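Side-chain contact in SsRai1 (Scheffersomyces stipitis, PDB 5BTO), which hydrolyses the NAD cap from the 5' ends of RNAs, releasing the entire NAD moiety, with the help of a divalent metal cation: residues 380-383 and 384-388. Residues are numbered along the deposited sequence; the frame is centred on the assembly and turned at random.
Sequences ENSR and LRNGE
Arg385 meets Asn381 one helical turn earlier, through both backbone and side chain. Its CB and CG each lie 3.5 Å from Asn381 O, the oxygen that also accepts the backbone bond from Arg385 N. CD then passes beside the Asn381 amide, 3.6 Å from ND2. NE donates to Asn381 OD1 at 2.8 Å, in a fairly straight bond. OD1 lies in the guanidinium plane, at its edge, while the donor is tilted 26° from the carbonyl plane of the amide. The Arg385 chain is extended from CG to NE (chi2 178°, chi3 -176°), which carries the guanidinium beyond Asn381 and in against the sheet. There NH2 bonds to Ala138 O and Lys358 O. A leucine in place of Arg385 would probably leave these two carbonyls and Asn381 OD1 without their donor and the Asn381 amide freer to turn.

Arg383 and Glu388 run side by side on another part of the helix and form a salt bridge. The modelled NH1 to OE1 distance is implausibly short, so its exact geometry is doubtful. Glu380 OE1 joins the network through a long ion pair with Arg383 NH2, at 3.6 Å. Leu384 CD2 lies over one face of the Arg383 guanidinium.

The last turn widens to a pi-type turn: Glu388 N bonds to Arg383 O, five residues back, at 3.3 Å. Water 1 donates to Arg383 O and Asn386 O, bridging the two carbonyls.

These residues make up most of helix 378-388, which follows strand 370-375. In this RAI1-like nuclease of the PD-(D/E)XK clan, Leu384 and Arg385 pack on strand 132-139 of the large mixed sheet. The side chain of Glu388 lies about 11 Å from that of substrate-binding Tyr114, and its OE2 accepts from Glu149 N at the start of helix 149-166.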
loop_
_atom_site.group_PDB
_atom_site.type_symbol
_atom_site.label_atom_id
_atom_site.label_comp_id
_atom_site.label_asym_id
_atom_site.label_seq_id
_atom_site.Cartn_x
_atom_site.Cartn_y
_atom_site.Cartn_z
ATOM N N GLU A 380 -20.141 -7.285 -19.582
ATOM C CA GLU A 380 -20.192 -7.618 -18.160
ATOM C C GLU A 380 -20.997 -6.571 -17.399
ATOM O O GLU A 380 -21.825 -6.906 -16.550
ATOM C CB GLU A 380 -18.788 -7.753 -17.570
ATOM C CG GLU A 380 -18.006 -8.923 -18.145
ATOM C CD GLU A 380 -16.885 -9.358 -17.226
ATOM O OE1 GLU A 380 -17.133 -9.486 -16.008
ATOM O OE2 GLU A 380 -15.754 -9.551 -17.711
ATOM N N ASN A 381 -20.745 -5.304 -17.706
ATOM C CA ASN A 381 -21.529 -4.201 -17.159
ATOM C C ASN A 381 -23.024 -4.418 -17.403
ATOM O O ASN A 381 -23.852 -4.323 -16.480
ATOM C CB ASN A 381 -21.059 -2.880 -17.791
ATOM C CG ASN A 381 -21.829 -1.676 -17.275
ATOM O OD1 ASN A 381 -21.697 -1.294 -16.114
ATOM N ND2 ASN A 381 -22.640 -1.072 -18.142
ATOM N N SER A 382 -23.361 -4.738 -18.647
ATOM C CA SER A 382 -24.746 -4.967 -19.035
ATOM C C SER A 382 -25.357 -6.134 -18.256
ATOM O O SER A 382 -26.457 -6.025 -17.711
ATOM C CB SER A 382 -24.830 -5.229 -20.539
ATOM O OG SER A 382 -26.156 -5.521 -20.928
ATOM N N ARG A 383 -24.642 -7.253 -18.202
ATOM C CA ARG A 383 -25.109 -8.402 -17.423
ATOM C C ARG A 383 -25.438 -8.026 -15.969
ATOM O O ARG A 383 -26.471 -8.435 -15.422
ATOM C CB ARG A 383 -24.080 -9.536 -17.467
ATOM C CG ARG A 383 -24.381 -10.671 -16.492
ATOM C CD ARG A 383 -23.379 -11.819 -16.606
ATOM N NE ARG A 383 -22.007 -11.414 -16.297
ATOM C CZ ARG A 383 -21.471 -11.428 -15.080
ATOM N NH1 ARG A 383 -22.191 -11.819 -14.042
ATOM N NH2 ARG A 383 -20.210 -11.049 -14.897
ATOM N N LEU A 384 -24.571 -7.244 -15.335
ATOM C CA LEU A 384 -24.791 -6.865 -13.933
ATOM C C LEU A 384 -25.945 -5.874 -13.760
ATOM O O LEU A 384 -26.759 -6.016 -12.849
ATOM C CB LEU A 384 -23.508 -6.299 -13.317
ATOM C CG LEU A 384 -22.315 -7.265 -13.296
ATOM C CD1 LEU A 384 -21.017 -6.558 -12.924
ATOM C CD2 LEU A 384 -22.576 -8.432 -12.348
ATOM N N ARG A 385 -26.018 -4.879 -14.638
ATOM C CA ARG A 385 -27.025 -3.829 -14.510
ATOM C C ARG A 385 -28.398 -4.292 -14.956
ATOM O O ARG A 385 -29.408 -3.671 -14.615
ATOM C CB ARG A 385 -26.615 -2.579 -15.306
ATOM C CG ARG A 385 -25.457 -1.840 -14.678
ATOM C CD ARG A 385 -25.032 -0.625 -15.489
ATOM N NE ARG A 385 -23.854 -0.027 -14.871
ATOM C CZ ARG A 385 -23.904 0.872 -13.899
ATOM N NH1 ARG A 385 -25.086 1.293 -13.447
ATOM N NH2 ARG A 385 -22.777 1.345 -13.375
ATOM N N ASN A 386 -28.435 -5.386 -15.709
ATOM C CA ASN A 386 -29.681 -5.853 -16.302
ATOM C C ASN A 386 -30.112 -7.245 -15.840
ATOM O O ASN A 386 -30.601 -8.050 -16.635
ATOM C CB ASN A 386 -29.597 -5.774 -17.831
ATOM C CG ASN A 386 -29.512 -4.343 -18.332
ATOM O OD1 ASN A 386 -30.365 -3.511 -18.016
ATOM N ND2 ASN A 386 -28.477 -4.044 -19.104
ATOM N N GLY A 387 -29.953 -7.519 -14.547
ATOM C CA GLY A 387 -30.428 -8.774 -13.993
ATOM C C GLY A 387 -29.654 -9.347 -12.821
ATOM O O GLY A 387 -30.244 -9.652 -11.785
ATOM N N GLU A 388 -28.341 -9.508 -12.968
ATOM C CA GLU A 388 -27.565 -10.167 -11.913
ATOM C C GLU A 388 -27.423 -9.338 -10.636
ATOM O O GLU A 388 -27.607 -9.862 -9.537
ATOM C CB GLU A 388 -26.186 -10.642 -12.400
ATOM C CG GLU A 388 -25.312 -11.167 -11.240
ATOM C CD GLU A 388 -24.104 -11.986 -11.682
ATOM O OE1 GLU A 388 -24.137 -12.553 -12.797
ATOM O OE2 GLU A 388 -23.124 -12.076 -10.900
HETATM O O HOH W 1 -28.489 -10.232 -16.184
#